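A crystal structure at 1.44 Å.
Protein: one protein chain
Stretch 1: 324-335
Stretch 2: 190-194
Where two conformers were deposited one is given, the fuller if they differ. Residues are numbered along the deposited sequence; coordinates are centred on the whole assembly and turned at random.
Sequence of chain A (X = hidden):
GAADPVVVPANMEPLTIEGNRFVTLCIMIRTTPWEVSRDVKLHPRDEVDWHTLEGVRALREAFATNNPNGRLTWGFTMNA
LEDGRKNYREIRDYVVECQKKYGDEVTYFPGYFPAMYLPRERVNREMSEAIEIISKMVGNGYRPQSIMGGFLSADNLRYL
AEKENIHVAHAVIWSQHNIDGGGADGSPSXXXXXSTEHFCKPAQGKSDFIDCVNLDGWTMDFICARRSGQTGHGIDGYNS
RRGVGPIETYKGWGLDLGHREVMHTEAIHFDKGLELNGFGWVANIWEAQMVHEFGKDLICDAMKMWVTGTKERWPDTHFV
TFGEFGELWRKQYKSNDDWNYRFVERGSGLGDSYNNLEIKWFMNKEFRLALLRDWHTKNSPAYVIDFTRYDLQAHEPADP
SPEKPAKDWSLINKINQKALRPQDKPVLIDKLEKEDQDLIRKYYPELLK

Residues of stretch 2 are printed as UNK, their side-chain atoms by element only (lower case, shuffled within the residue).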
# COMPACT_ATOMS: atom_id res chain seq x y z
N GLU A 324 13.60 3.68 0.20
CA GLU A 324 14.74 2.89 -0.34
C GLU A 324 14.23 1.92 -1.40
O GLU A 324 14.83 1.74 -2.46
CB GLU A 324 15.41 2.04 0.74
CG GLU A 324 16.40 2.67 1.58
CD GLU A 324 16.97 1.53 2.44
OE1 GLU A 324 16.33 1.20 3.44
OE2 GLU A 324 17.94 0.87 2.01
N PHE A 325 13.14 1.23 -1.10
CA PHE A 325 12.60 0.26 -2.03
C PHE A 325 12.15 0.95 -3.31
O PHE A 325 12.44 0.48 -4.40
CB PHE A 325 11.43 -0.52 -1.41
CG PHE A 325 10.76 -1.41 -2.42
CD1 PHE A 325 11.39 -2.55 -2.91
CD2 PHE A 325 9.52 -1.06 -2.97
CE1 PHE A 325 10.81 -3.31 -3.93
CE2 PHE A 325 8.95 -1.77 -3.97
CZ PHE A 325 9.57 -2.94 -4.45
N GLY A 326 11.42 2.06 -3.19
CA GLY A 326 10.98 2.78 -4.40
C GLY A 326 12.15 3.20 -5.26
O GLY A 326 12.08 3.13 -6.47
N GLU A 327 13.24 3.65 -4.63
CA GLU A 327 14.41 4.04 -5.42
C GLU A 327 15.13 2.84 -6.00
O GLU A 327 15.65 2.96 -7.11
CB GLU A 327 15.37 4.93 -4.64
CG GLU A 327 14.81 6.33 -4.37
CD GLU A 327 14.65 7.18 -5.61
OE1 GLU A 327 15.20 6.87 -6.70
OE2 GLU A 327 13.95 8.20 -5.51
N LEU A 328 15.12 1.68 -5.33
CA LEU A 328 15.64 0.47 -5.98
C LEU A 328 14.84 0.12 -7.23
O LEU A 328 15.40 -0.23 -8.27
CB LEU A 328 15.63 -0.74 -5.03
CG LEU A 328 16.71 -0.77 -3.97
CD1 LEU A 328 16.40 -1.84 -2.93
CD2 LEU A 328 18.11 -0.97 -4.63
N TRP A 329 13.52 0.26 -7.16
CA TRP A 329 12.66 -0.01 -8.31
C TRP A 329 12.97 0.98 -9.44
O TRP A 329 13.16 0.59 -10.59
CB TRP A 329 11.19 -0.00 -7.90
CG TRP A 329 10.27 -0.44 -8.98
CD1 TRP A 329 9.79 -1.69 -9.20
CD2 TRP A 329 9.66 0.39 -9.97
NE1 TRP A 329 8.95 -1.70 -10.28
CE2 TRP A 329 8.86 -0.43 -10.77
CE3 TRP A 329 9.74 1.76 -10.27
CZ2 TRP A 329 8.11 0.07 -11.86
CZ3 TRP A 329 9.00 2.25 -11.32
CH2 TRP A 329 8.19 1.41 -12.10
N ARG A 330 13.06 2.25 -9.10
CA ARG A 330 13.31 3.33 -10.05
C ARG A 330 14.68 3.20 -10.72
O ARG A 330 14.86 3.64 -11.86
CB ARG A 330 13.21 4.66 -9.29
CG ARG A 330 13.45 5.91 -10.09
CD ARG A 330 12.86 7.13 -9.33
NE ARG A 330 13.20 8.39 -10.01
CZ ARG A 330 14.27 9.13 -9.79
NH1 ARG A 330 15.16 8.86 -8.83
NH2 ARG A 330 14.46 10.23 -10.53
N LYS A 331 15.64 2.60 -10.03
CA LYS A 331 16.95 2.36 -10.61
C LYS A 331 16.88 1.36 -11.78
O LYS A 331 17.64 1.49 -12.75
CB LYS A 331 17.92 1.88 -9.53
CG LYS A 331 19.34 1.68 -9.98
CD LYS A 331 20.31 1.81 -8.82
CE LYS A 331 20.15 0.68 -7.81
NZ LYS A 331 21.38 0.52 -6.96
N GLN A 332 15.98 0.40 -11.67
CA GLN A 332 15.86 -0.69 -12.64
C GLN A 332 14.83 -0.40 -13.74
O GLN A 332 15.05 -0.73 -14.91
CB GLN A 332 15.49 -1.98 -11.91
CG GLN A 332 15.36 -3.21 -12.79
CD GLN A 332 16.67 -3.64 -13.39
OE1 GLN A 332 17.74 -3.35 -12.87
NE2 GLN A 332 16.61 -4.36 -14.51
N TYR A 333 13.71 0.21 -13.37
CA TYR A 333 12.57 0.40 -14.27
C TYR A 333 12.45 1.88 -14.56
O TYR A 333 12.26 2.67 -13.65
CB TYR A 333 11.27 -0.10 -13.59
CG TYR A 333 11.29 -1.59 -13.26
CD1 TYR A 333 10.85 -2.52 -14.20
CD2 TYR A 333 11.76 -2.07 -12.06
CE1 TYR A 333 10.88 -3.89 -13.93
CE2 TYR A 333 11.81 -3.45 -11.78
CZ TYR A 333 11.36 -4.34 -12.73
OH TYR A 333 11.41 -5.69 -12.47
N LYS A 334 12.58 2.24 -15.84
CA LYS A 334 12.63 3.64 -16.24
C LYS A 334 11.38 4.16 -16.93
O LYS A 334 11.22 5.38 -17.09
CB LYS A 334 13.83 3.85 -17.16
CG LYS A 334 15.18 3.53 -16.51
CD LYS A 334 15.41 4.39 -15.25
CE LYS A 334 16.75 4.19 -14.65
NZ LYS A 334 16.86 4.97 -13.39
N SER A 335 10.51 3.26 -17.36
CA SER A 335 9.19 3.64 -17.92
C SER A 335 8.25 2.51 -17.63
O SER A 335 8.66 1.44 -17.16
CB SER A 335 9.25 3.88 -19.42
OG SER A 335 9.18 2.66 -20.12
N UNK A 190 1.58 -3.38 -7.80
CA UNK A 190 3.04 -3.26 -7.73
C UNK A 190 3.44 -1.92 -8.32
O UNK A 190 2.57 -1.15 -8.82
c UNK A 190 4.15 -6.87 -5.48
c UNK A 190 5.28 -6.38 -7.96
c UNK A 190 3.72 -4.45 -8.43
c UNK A 190 4.24 -5.57 -7.52
c UNK A 190 5.78 -7.41 -7.16
o UNK A 190 5.63 -8.75 -5.18
c UNK A 190 3.66 -5.85 -6.27
c UNK A 190 5.19 -7.66 -5.93
N UNK A 191 4.73 -1.58 -8.23
CA UNK A 191 5.10 -0.18 -8.47
C UNK A 191 4.94 0.24 -9.91
O UNK A 191 5.11 -0.55 -10.84
c UNK A 191 6.57 -0.13 -8.06
c UNK A 191 5.82 -2.34 -7.60
c UNK A 191 6.65 -1.24 -7.02
N UNK A 192 4.57 1.51 -10.10
CA UNK A 192 4.42 2.08 -11.43
C UNK A 192 4.63 3.59 -11.38
O UNK A 192 4.54 4.19 -10.31
c UNK A 192 1.22 3.53 -11.65
c UNK A 192 1.86 2.36 -11.24
c UNK A 192 -0.26 3.42 -9.77
c UNK A 192 3.03 1.78 -12.03
c UNK A 192 0.35 2.24 -9.38
c UNK A 192 1.41 1.73 -10.10
c UNK A 192 0.16 4.05 -10.91
N UNK A 193 4.90 4.18 -12.54
CA UNK A 193 4.92 5.65 -12.69
C UNK A 193 3.51 6.11 -13.08
O UNK A 193 2.97 5.66 -14.09
o UNK A 193 11.44 5.02 -12.88
c UNK A 193 8.11 6.50 -12.64
c UNK A 193 9.45 6.27 -12.44
c UNK A 193 5.92 6.04 -13.77
c UNK A 193 7.37 5.73 -13.50
c UNK A 193 8.01 4.71 -14.16
c UNK A 193 9.36 4.44 -13.95
c UNK A 193 10.08 5.24 -13.13
N UNK A 194 2.91 7.00 -12.28
CA UNK A 194 1.55 7.42 -12.55
C UNK A 194 1.48 8.44 -13.71
O UNK A 194 2.46 9.12 -14.04
c UNK A 194 2.43 8.66 -10.70
c UNK A 194 3.46 7.65 -11.07
c UNK A 194 1.12 8.06 -11.24

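Position 190 carries eight side-chain atoms, seven carbons and one oxygen. One carbon is bonded to CA; the other six close a planar ring, and the oxygen sits on the ring carbon farthest from that attachment. A six-carbon ring with an oxygen opposite its link to the backbone is a phenol, so the residue is Tyr-190. The nearest approach of its side chain to stretch 1 is 6.2 Å, from CB of Tyr-190 to NE1 of Trp-329, so it takes no part in the contact; its hydroxyl is hydrogen-bonded elsewhere in the structure.

Position 191 has three side-chain carbons and no other element. One of them lies within bonding distance of the backbone N, closing a five-membered ring that only proline forms. Its CB points toward stretch 1 and lies 3.5 Å from the centroid of the five-membered ring of Trp-329, 7° off the ring normal, which places it squarely over the face as a CH-pi contact. The residue is Pro-191. Its CG meets the edge of the Phe-325 ring, 3.9 Å from CE2, and its carbonyl O lies 3.2 Å from Trp-329 CZ2. One small ring thus touches two aromatic side chains a helical turn apart.

At position 192 there are seven carbons: one linker and a ring of six, with no oxygen attached. That is a benzyl group, hence Phe-192. Its CA-to-CB bond points away from stretch 1, and the nearest side-chain approach is 5.2 Å, from CB of Phe-192 to CH2 of Trp-329. The backbone makes the contact instead, with CA 3.9 Å from Trp-329 CH2 and N over a face of the indole.

Position 193 repeats the composition of 190, seven carbons and one oxygen, with the oxygen again at the far end of the ring. The CA-to-CB bond runs sideways, but the oxygen reaches to 2.6 Å from the backbone O of Tyr-333, a distance typical of a short hydrogen bond. The residue is Tyr-193, and its OH donates a hydrogen bond to Tyr-333 O. The acceptor lies near the plane of the phenol ring, at its edge, while CZ3 of Trp-329 lies over one face, 3.4 Å from CE2 of Tyr-193.

Position 194 again shows three carbons closing a ring onto the backbone N, and is Pro-194. It does not touch stretch 1.

The contact buries 369 Å² in total and centres on Trp-329, whose CB points toward stretch 2. Pro-191 packs on its five-membered ring, whereas Tyr-193 meets the six-membered ring obliquely, with centroids 5.1 Å apart and planes at 58°. Tyr-193 then extends past the indole to the end of the helix. There Tyr-333 is the first residue to leave helical phi/psi, and its carbonyl O accepts the hydrogen bond from the phenol OH. Beside this bond, Arg-330 CG packs 3.6 Å from Tyr-193 OH, and Lys-334 C lies 3.6 Å from Tyr-193 CE2. Apolar packing therefore supplies most of the contact, and one directional hydrogen bond fixes its far end.

Stretch 2, residues 190-194: YPFYP
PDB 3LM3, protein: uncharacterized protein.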